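Local coordinates for GGDEF and EAL domain-containing protein (Vibrio cholerae O1 str. 2010EL-1786, PDB 6PWK) that binds cyclic di-GMP and, as a LapD-type receptor, probably relays this signal to control large adhesins and biofilm formation, at residues H196-T201 / I253-Q258; H315-F320 / N347-K352. All blocks are in the same frame, centred on the assembly; numbering follows the deposited sequence.

How the interactions relate
Both contacts belong to the EAL domain, on different parts of its barrel: interaction 1 brings the turn into strand 200-209 close to helix 245-261, and interaction 2 sets helix 314-326 against the end of helix 345-349. Their centres lie 27 Å apart and they do not touch, the nearest atoms being about 6 Å from each other. Helix 281-292 bridges them, since Ile253 and Phe320 both pack on its Ile287. The Phe200 side chain of interaction 1 is about 7 Å from a bound cyclic di-GMP, and the Thr317 side chain of interaction 2 about 14 Å. Glu218, Asn272, Glu304 and Asp334, on barrel strands 214-225, 269-272, 301-305 and 330-336, hold the magnesium ion.

Interaction 1 (H196-T201 / I253-Q258); sequences HNDWFT and IERVIQ
The carboxylate of Asp198 and the guanidinium of Arg255 meet with their planes 66° apart, so neither lies flat on the other. Two oxygens approach the guanidinium at a slant, neither over a face nor at an edge: Asp198 OD1, 4.1 Å from Arg255 NE, and the carbonyl Phe200 O, 4.3 Å from Arg255 NH2. Both are too long for a hydrogen bond or salt bridge. Tyr251, one helical turn before Arg255, closes the gap: its hydroxyl is hydrogen-bonded to Asp198 OD1 and to Arg255 NE, coupling the two charges through one oxygen. Bends at chi2 (-79°) and chi3 (-86°) fold the arginine chain and bring NE near that hydroxyl.

Asp198 lies at the exposed end of the contact, the first residue to leave helical angles after helix 184-197. Its positive phi and two bonds back into the last turn make a Schellman motif, from which the chain turns into strand 200-209, the antiparallel strand of the EAL barrel, a variant of the TIM barrel. The buried Phe200 ring leads away from Arg255 and meets the rings of Tyr251 and Phe223. The polar pair thus borders an aromatic cluster, and Tyr251 serves both. The polar side of the join is therefore bridged by the shared hydroxyl, with ring packing of Phe200 on Tyr251 beside it; the opposite charges probably add a longer-range attraction.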
ATOM      1  N   HIS A 196      -7.404  13.510 -22.981  1.00 56.85           N
ATOM      2  CA  HIS A 196      -7.706  12.892 -24.266  1.00 60.96           C
ATOM      3  C   HIS A 196      -7.962  13.938 -25.346  1.00 67.89           C
ATOM      4  O   HIS A 196      -7.565  13.751 -26.502  1.00 75.38           O
ATOM      5  CB  HIS A 196      -8.911  11.961 -24.123  1.00 69.56           C
ATOM      6  CG  HIS A 196      -9.119  11.056 -25.297  1.00 78.20           C
ATOM      7  ND1 HIS A 196     -10.187  11.187 -26.159  1.00 79.35           N
ATOM      8  CD2 HIS A 196      -8.398  10.004 -25.749  1.00 79.18           C
ATOM      9  CE1 HIS A 196     -10.114  10.255 -27.092  1.00 82.08           C
ATOM     10  NE2 HIS A 196      -9.037   9.525 -26.866  1.00 82.53           N
ATOM     11  N   ASN A 197      -8.616  15.042 -24.992  1.00 66.33           N
ATOM     12  CA  ASN A 197      -8.988  16.071 -25.952  1.00 70.37           C
ATOM     13  C   ASN A 197      -7.999  17.228 -26.004  1.00 67.21           C
ATOM     14  O   ASN A 197      -8.240  18.196 -26.735  1.00 63.77           O
ATOM     15  CB  ASN A 197     -10.389  16.606 -25.632  1.00 74.22           C
ATOM     16  CG  ASN A 197     -11.443  15.516 -25.639  1.00 77.74           C
ATOM     17  OD1 ASN A 197     -12.123  15.299 -26.643  1.00 82.58           O
ATOM     18  ND2 ASN A 197     -11.588  14.826 -24.514  1.00 76.30           N
ATOM     19  N   ASP A 198      -6.901  17.154 -25.252  1.00 73.01           N
ATOM     20  CA  ASP A 198      -5.873  18.197 -25.240  1.00 71.37           C
ATOM     21  C   ASP A 198      -6.471  19.561 -24.895  1.00 65.56           C
ATOM     22  O   ASP A 198      -6.233  20.564 -25.571  1.00 54.32           O
ATOM     23  CB  ASP A 198      -5.124  18.239 -26.574  1.00 81.01           C
ATOM     24  CG  ASP A 198      -4.253  17.016 -26.793  1.00 96.28           C
ATOM     25  OD1 ASP A 198      -3.238  16.870 -26.080  1.00 99.76           O
ATOM     26  OD2 ASP A 198      -4.593  16.194 -27.670  1.00103.08           O
ATOM     27  N   TRP A 199      -7.259  19.587 -23.824  1.00 59.30           N
ATOM     28  CA  TRP A 199      -7.831  20.819 -23.299  1.00 60.04           C
ATOM     29  C   TRP A 199      -6.878  21.563 -22.377  1.00 64.26           C
ATOM     30  O   TRP A 199      -7.289  22.548 -21.753  1.00 67.20           O
ATOM     31  CB  TRP A 199      -9.130  20.520 -22.546  1.00 52.38           C
ATOM     32  CG  TRP A 199     -10.259  20.083 -23.422  1.00 52.40           C
ATOM     33  CD1 TRP A 199     -10.381  20.286 -24.766  1.00 47.36           C
ATOM     34  CD2 TRP A 199     -11.426  19.360 -23.016  1.00 61.04           C
ATOM     35  NE1 TRP A 199     -11.558  19.738 -25.220  1.00 58.42           N
ATOM     36  CE2 TRP A 199     -12.216  19.162 -24.165  1.00 62.66           C
ATOM     37  CE3 TRP A 199     -11.879  18.859 -21.792  1.00 67.82           C
ATOM     38  CZ2 TRP A 199     -13.433  18.487 -24.128  1.00 67.90           C
ATOM     39  CZ3 TRP A 199     -13.087  18.189 -21.756  1.00 69.43           C
ATOM     40  CH2 TRP A 199     -13.851  18.009 -22.915  1.00 65.93           C
ATOM     41  N   PHE A 200      -5.628  21.125 -22.281  1.00 57.18           N
ATOM     42  CA  PHE A 200      -4.709  21.668 -21.294  1.00 53.86           C
ATOM     43  C   PHE A 200      -4.072  22.964 -21.773  1.00 57.88           C
ATOM     44  O   PHE A 200      -3.766  23.128 -22.957  1.00 68.99           O
ATOM     45  CB  PHE A 200      -3.619  20.645 -20.965  1.00 50.32           C
ATOM     46  CG  PHE A 200      -4.005  19.681 -19.883  1.00 57.81           C
ATOM     47  CD1 PHE A 200      -4.836  18.607 -20.154  1.00 60.93           C
ATOM     48  CD2 PHE A 200      -3.538  19.850 -18.591  1.00 65.23           C
ATOM     49  CE1 PHE A 200      -5.193  17.722 -19.155  1.00 69.37           C
ATOM     50  CE2 PHE A 200      -3.891  18.969 -17.590  1.00 70.48           C
ATOM     51  CZ  PHE A 200      -4.719  17.903 -17.872  1.00 70.30           C
ATOM     52  N   THR A 201      -3.883  23.890 -20.835  1.00 55.79           N
ATOM     53  CA  THR A 201      -3.118  25.109 -21.046  1.00 55.25           C
ATOM     54  C   THR A 201      -1.974  25.144 -20.042  1.00 59.08           C
ATOM     55  O   THR A 201      -2.062  24.552 -18.961  1.00 57.72           O
ATOM     56  CB  THR A 201      -3.991  26.361 -20.890  1.00 54.75           C
ATOM     57  OG1 THR A 201      -4.494  26.430 -19.551  1.00 64.91           O
ATOM     58  CG2 THR A 201      -5.161  26.322 -21.864  1.00 47.85           C
ATOM     59  N   ILE A 253       4.664  15.832 -18.428  1.00 60.33           N
ATOM     60  CA  ILE A 253       6.070  15.650 -18.787  1.00 58.71           C
ATOM     61  C   ILE A 253       6.217  15.460 -20.290  1.00 61.99           C
ATOM     62  O   ILE A 253       7.135  16.008 -20.913  1.00 59.47           O
ATOM     63  CB  ILE A 253       6.676  14.473 -18.002  1.00 46.91           C
ATOM     64  CG1 ILE A 253       6.744  14.802 -16.511  1.00 53.52           C
ATOM     65  CG2 ILE A 253       8.061  14.133 -18.529  1.00 52.16           C
ATOM     66  CD1 ILE A 253       7.154  13.630 -15.650  1.00 52.06           C
ATOM     67  N   GLU A 254       5.315  14.688 -20.899  1.00 64.89           N
ATOM     68  CA  GLU A 254       5.355  14.507 -22.347  1.00 63.03           C
ATOM     69  C   GLU A 254       5.164  15.833 -23.069  1.00 66.97           C
ATOM     70  O   GLU A 254       5.919  16.163 -23.991  1.00 64.83           O
ATOM     71  CB  GLU A 254       4.291  13.496 -22.780  1.00 60.83           C
ATOM     72  CG  GLU A 254       4.649  12.050 -22.479  1.00 66.97           C
ATOM     73  CD  GLU A 254       3.522  11.092 -22.811  1.00 80.31           C
ATOM     74  OE1 GLU A 254       2.374  11.556 -22.978  1.00 86.07           O
ATOM     75  OE2 GLU A 254       3.784   9.875 -22.903  1.00 90.60           O
ATOM     76  N   ARG A 255       4.165  16.618 -22.652  1.00 73.46           N
ATOM     77  CA  ARG A 255       3.896  17.894 -23.310  1.00 70.65           C
ATOM     78  C   ARG A 255       5.055  18.867 -23.135  1.00 54.76           C
ATOM     79  O   ARG A 255       5.396  19.611 -24.061  1.00 59.00           O
ATOM     80  CB  ARG A 255       2.600  18.499 -22.771  1.00 72.58           C
ATOM     81  CG  ARG A 255       1.363  17.664 -23.065  1.00 78.24           C
ATOM     82  CD  ARG A 255       0.878  17.855 -24.493  1.00 83.54           C
ATOM     83  NE  ARG A 255      -0.018  19.003 -24.618  1.00 88.03           N
ATOM     84  CZ  ARG A 255       0.359  20.210 -25.025  1.00 91.72           C
ATOM     85  NH1 ARG A 255       1.623  20.438 -25.358  1.00103.16           N
ATOM     86  NH2 ARG A 255      -0.530  21.190 -25.104  1.00 83.04           N
ATOM     87  N   VAL A 256       5.677  18.873 -21.954  1.00 48.86           N
ATOM     88  CA  VAL A 256       6.812  19.762 -21.718  1.00 47.16           C
ATOM     89  C   VAL A 256       8.002  19.358 -22.580  1.00 55.80           C
ATOM     90  O   VAL A 256       8.681  20.212 -23.164  1.00 69.02           O
ATOM     91  CB  VAL A 256       7.173  19.778 -20.221  1.00 52.03           C
ATOM     92  CG1 VAL A 256       8.521  20.445 -20.004  1.00 59.46           C
ATOM     93  CG2 VAL A 256       6.091  20.493 -19.425  1.00 51.25           C
ATOM     94  N   ILE A 257       8.273  18.054 -22.682  1.00 61.42           N
ATOM     95  CA  ILE A 257       9.411  17.592 -23.472  1.00 61.19           C
ATOM     96  C   ILE A 257       9.197  17.895 -24.952  1.00 62.90           C
ATOM     97  O   ILE A 257      10.144  18.246 -25.667  1.00 64.84           O
ATOM     98  CB  ILE A 257       9.661  16.093 -23.219  1.00 63.31           C
ATOM     99  CG1 ILE A 257      10.216  15.884 -21.809  1.00 68.22           C
ATOM    100  CG2 ILE A 257      10.615  15.514 -24.257  1.00 51.81           C
ATOM    101  CD1 ILE A 257      10.453  14.437 -21.450  1.00 73.59           C
ATOM    102  N   GLN A 258       7.954  17.779 -25.432  1.00 63.40           N
ATOM    103  CA  GLN A 258       7.649  18.179 -26.803  1.00 75.53           C
ATOM    104  C   GLN A 258       8.053  19.626 -27.056  1.00 82.58           C
ATOM    105  O   GLN A 258       8.626  19.946 -28.104  1.00 82.80           O
ATOM    106  CB  GLN A 258       6.159  17.995 -27.092  1.00 85.37           C
ATOM    107  CG  GLN A 258       5.663  16.563 -27.044  1.00 99.90           C
ATOM    108  CD  GLN A 258       4.148  16.487 -27.052  1.00106.66           C
ATOM    109  OE1 GLN A 258       3.473  17.393 -27.541  1.00117.29           O
ATOM    110  NE2 GLN A 258       3.604  15.409 -26.496  1.00 98.18           N
TER

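Interaction 2 (H315-F320 / N347-K352)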
ATOM      1  N   HIS A 315      12.361   6.472   0.274  1.00 73.83           N
ATOM      2  CA  HIS A 315      12.899   5.412  -0.567  1.00 69.47           C
ATOM      3  C   HIS A 315      12.305   5.448  -1.969  1.00 65.48           C
ATOM      4  O   HIS A 315      13.032   5.277  -2.952  1.00 75.27           O
ATOM      5  CB  HIS A 315      12.665   4.060   0.103  1.00 65.20           C
ATOM      6  CG  HIS A 315      13.204   3.990   1.497  1.00 60.15           C
ATOM      7  ND1 HIS A 315      12.392   3.914   2.608  1.00 60.82           N
ATOM      8  CD2 HIS A 315      14.476   4.014   1.962  1.00 56.42           C
ATOM      9  CE1 HIS A 315      13.140   3.880   3.696  1.00 57.14           C
ATOM     10  NE2 HIS A 315      14.408   3.939   3.332  1.00 63.88           N
ATOM     11  N   TYR A 316      10.991   5.664  -2.084  1.00 52.78           N
ATOM     12  CA  TYR A 316      10.412   5.945  -3.394  1.00 55.93           C
ATOM     13  C   TYR A 316      11.055   7.176  -4.018  1.00 63.32           C
ATOM     14  O   TYR A 316      11.364   7.188  -5.215  1.00 65.35           O
ATOM     15  CB  TYR A 316       8.901   6.152  -3.280  1.00 56.26           C
ATOM     16  CG  TYR A 316       8.080   4.892  -3.136  1.00 64.38           C
ATOM     17  CD1 TYR A 316       7.968   3.985  -4.184  1.00 62.35           C
ATOM     18  CD2 TYR A 316       7.383   4.628  -1.965  1.00 68.38           C
ATOM     19  CE1 TYR A 316       7.204   2.839  -4.057  1.00 55.97           C
ATOM     20  CE2 TYR A 316       6.618   3.489  -1.831  1.00 67.84           C
ATOM     21  CZ  TYR A 316       6.531   2.598  -2.878  1.00 64.82           C
ATOM     22  OH  TYR A 316       5.767   1.463  -2.739  1.00 74.47           O
ATOM     23  N   THR A 317      11.265   8.222  -3.215  1.00 62.19           N
ATOM     24  CA  THR A 317      11.827   9.463  -3.737  1.00 63.92           C
ATOM     25  C   THR A 317      13.262   9.265  -4.211  1.00 64.33           C
ATOM     26  O   THR A 317      13.650   9.780  -5.267  1.00 63.79           O
ATOM     27  CB  THR A 317      11.760  10.556  -2.670  1.00 68.12           C
ATOM     28  OG1 THR A 317      10.443  10.590  -2.104  1.00 69.69           O
ATOM     29  CG2 THR A 317      12.077  11.914  -3.272  1.00 68.99           C
ATOM     30  N   ALA A 318      14.066   8.521  -3.448  1.00 55.74           N
ATOM     31  CA  ALA A 318      15.447   8.283  -3.852  1.00 57.46           C
ATOM     32  C   ALA A 318      15.515   7.454  -5.129  1.00 61.13           C
ATOM     33  O   ALA A 318      16.398   7.668  -5.965  1.00 70.20           O
ATOM     34  CB  ALA A 318      16.217   7.597  -2.724  1.00 53.43           C
ATOM     35  N   LEU A 319      14.592   6.503  -5.297  1.00 64.48           N
ATOM     36  CA  LEU A 319      14.539   5.755  -6.549  1.00 64.94           C
ATOM     37  C   LEU A 319      14.173   6.667  -7.711  1.00 66.10           C
ATOM     38  O   LEU A 319      14.721   6.537  -8.811  1.00 80.62           O
ATOM     39  CB  LEU A 319      13.542   4.600  -6.436  1.00 54.16           C
ATOM     40  CG  LEU A 319      13.882   3.501  -5.428  1.00 61.57           C
ATOM     41  CD1 LEU A 319      12.838   2.396  -5.465  1.00 62.31           C
ATOM     42  CD2 LEU A 319      15.276   2.945  -5.679  1.00 58.89           C
ATOM     43  N   PHE A 320      13.247   7.602  -7.485  1.00 58.03           N
ATOM     44  CA  PHE A 320      12.893   8.557  -8.531  1.00 50.96           C
ATOM     45  C   PHE A 320      14.042   9.516  -8.810  1.00 61.12           C
ATOM     46  O   PHE A 320      14.346   9.808  -9.973  1.00 59.20           O
ATOM     47  CB  PHE A 320      11.633   9.323  -8.131  1.00 49.16           C
ATOM     48  CG  PHE A 320      11.225  10.376  -9.121  1.00 58.21           C
ATOM     49  CD1 PHE A 320      10.519  10.035 -10.261  1.00 57.94           C
ATOM     50  CD2 PHE A 320      11.543  11.707  -8.909  1.00 57.73           C
ATOM     51  CE1 PHE A 320      10.143  11.001 -11.175  1.00 58.58           C
ATOM     52  CE2 PHE A 320      11.169  12.678  -9.819  1.00 55.21           C
ATOM     53  CZ  PHE A 320      10.467  12.324 -10.954  1.00 58.10           C
ATOM     54  N   ASN A 347      20.829  16.778   3.369  1.00 85.06           N
ATOM     55  CA  ASN A 347      22.208  16.309   3.398  1.00 88.80           C
ATOM     56  C   ASN A 347      22.365  15.010   2.618  1.00 83.78           C
ATOM     57  O   ASN A 347      23.388  14.791   1.958  1.00 79.62           O
ATOM     58  CB  ASN A 347      22.663  16.130   4.846  1.00 98.72           C
ATOM     59  CG  ASN A 347      24.167  16.005   4.974  1.00113.66           C
ATOM     60  OD1 ASN A 347      24.918  16.550   4.166  1.00119.84           O
ATOM     61  ND2 ASN A 347      24.616  15.285   5.997  1.00120.47           N
ATOM     62  N   GLU A 348      21.356  14.138   2.671  1.00 84.17           N
ATOM     63  CA  GLU A 348      21.451  12.865   1.964  1.00 91.13           C
ATOM     64  C   GLU A 348      21.134  13.017   0.481  1.00 85.19           C
ATOM     65  O   GLU A 348      21.830  12.446  -0.365  1.00 83.88           O
ATOM     66  CB  GLU A 348      20.516  11.834   2.602  1.00 99.63           C
ATOM     67  CG  GLU A 348      20.626  10.447   1.981  1.00105.83           C
ATOM     68  CD  GLU A 348      19.435   9.563   2.296  1.00110.72           C
ATOM     69  OE1 GLU A 348      19.600   8.325   2.325  1.00114.35           O
ATOM     70  OE2 GLU A 348      18.331  10.105   2.510  1.00112.47           O
ATOM     71  N   PHE A 349      20.100  13.789   0.146  1.00 80.80           N
ATOM     72  CA  PHE A 349      19.632  13.873  -1.232  1.00 73.15           C
ATOM     73  C   PHE A 349      20.392  14.895  -2.070  1.00 78.55           C
ATOM     74  O   PHE A 349      20.548  14.690  -3.279  1.00 75.58           O
ATOM     75  CB  PHE A 349      18.137  14.201  -1.261  1.00 63.31           C
ATOM     76  CG  PHE A 349      17.255  13.035  -0.913  1.00 65.73           C
ATOM     77  CD1 PHE A 349      16.987  12.718   0.408  1.00 68.72           C
ATOM     78  CD2 PHE A 349      16.690  12.256  -1.910  1.00 66.28           C
ATOM     79  CE1 PHE A 349      16.174  11.646   0.730  1.00 70.63           C
ATOM     80  CE2 PHE A 349      15.875  11.182  -1.596  1.00 58.08           C
ATOM     81  CZ  PHE A 349      15.618  10.877  -0.274  1.00 62.00           C
ATOM     82  N   ARG A 350      20.863  15.986  -1.464  1.00 83.51           N
ATOM     83  CA  ARG A 350      21.574  17.047  -2.171  1.00 85.07           C
ATOM     84  C   ARG A 350      20.779  17.552  -3.374  1.00 82.50           C
ATOM     85  O   ARG A 350      21.196  17.366  -4.517  1.00 82.42           O
ATOM     86  CB  ARG A 350      22.949  16.566  -2.636  1.00 86.25           C
ATOM     87  CG  ARG A 350      23.930  16.223  -1.527  1.00 90.48           C
ATOM     88  CD  ARG A 350      24.596  17.464  -0.974  1.00103.00           C
ATOM     89  NE  ARG A 350      25.900  17.157  -0.393  1.00118.35           N
ATOM     90  CZ  ARG A 350      26.077  16.695   0.840  1.00125.86           C
ATOM     91  NH1 ARG A 350      25.032  16.485   1.628  1.00128.34           N
ATOM     92  NH2 ARG A 350      27.299  16.445   1.288  1.00128.43           N
ATOM     93  N   PRO A 351      19.636  18.204  -3.161  1.00 76.24           N
ATOM     94  CA  PRO A 351      18.861  18.715  -4.297  1.00 72.30           C
ATOM     95  C   PRO A 351      19.591  19.852  -4.989  1.00 67.56           C
ATOM     96  O   PRO A 351      20.435  20.538  -4.408  1.00 67.91           O
ATOM     97  CB  PRO A 351      17.559  19.194  -3.655  1.00 74.21           C
ATOM     98  CG  PRO A 351      17.935  19.529  -2.255  1.00 77.21           C
ATOM     99  CD  PRO A 351      19.004  18.543  -1.868  1.00 78.54           C
ATOM    100  N   LYS A 352      19.251  20.045  -6.266  1.00 61.23           N
ATOM    101  CA  LYS A 352      19.845  21.141  -7.025  1.00 68.25           C
ATOM    102  C   LYS A 352      19.404  22.491  -6.476  1.00 71.47           C
ATOM    103  O   LYS A 352      20.188  23.447  -6.457  1.00 82.82           O
ATOM    104  CB  LYS A 352      19.478  21.019  -8.505  1.00 68.76           C
ATOM    105  CG  LYS A 352      20.135  22.060  -9.400  1.00 70.19           C
ATOM    106  CD  LYS A 352      19.757  21.852 -10.859  1.00 73.87           C
ATOM    107  CE  LYS A 352      20.598  22.724 -11.777  1.00 77.66           C
ATOM    108  NZ  LYS A 352      20.333  22.438 -13.214  1.00 77.09           N
TER
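Helix 314-326 and the last turn of helix 345-349 come together with Ala318 CA and Phe349 CA 7.5 Å apart, just before Arg350 takes a positive phi (53°) and ends the shorter helix. Every close approach across the pair involves Phe349, which meets the longer helix with its ring edge. Its CE2 corner lies 3.7 Å from Ala318 CA, and the backbone N of that residue is in the plane of the ring at its edge. The methyl group joins in, Ala318 CB standing 3.8 Å from Phe349 CE2 and 4.1 Å from Phe349 CZ. Alongside, Thr317 CG2 lies 4.2 Å from Phe349 CE2, a looser approach. The threonine hydroxyl turns back into its own helix, where OG1 is hydrogen-bonded to Glu313 O and weakly to Cys309 O; with chi1 at -48° the methyl is left for the phenylalanine. Phe310 meets the Phe349 ring edge-to-face.

In the barrel of the EAL domain these helices belong to the outer layer: helix 314-326 connects the parallel strands 301-305 and 330-336, and helix 345-349 precedes the next, 353-356. Pro351, in the loop just ahead of that strand, packs on Phe331 and Val333 of strand 330-336.

A second grip on the end of the short helix comes from Arg325, further along helix 314-326, whose NH1 and NH2 are hydrogen-bonded to the carbonyl oxygens of Phe349 and Arg350. Toward the dimer interface, Glu348 OE1 forms a salt bridge with Arg285 of the second subunit. Arg285 of the second subunit also packs on His315, Ala318 and Leu319.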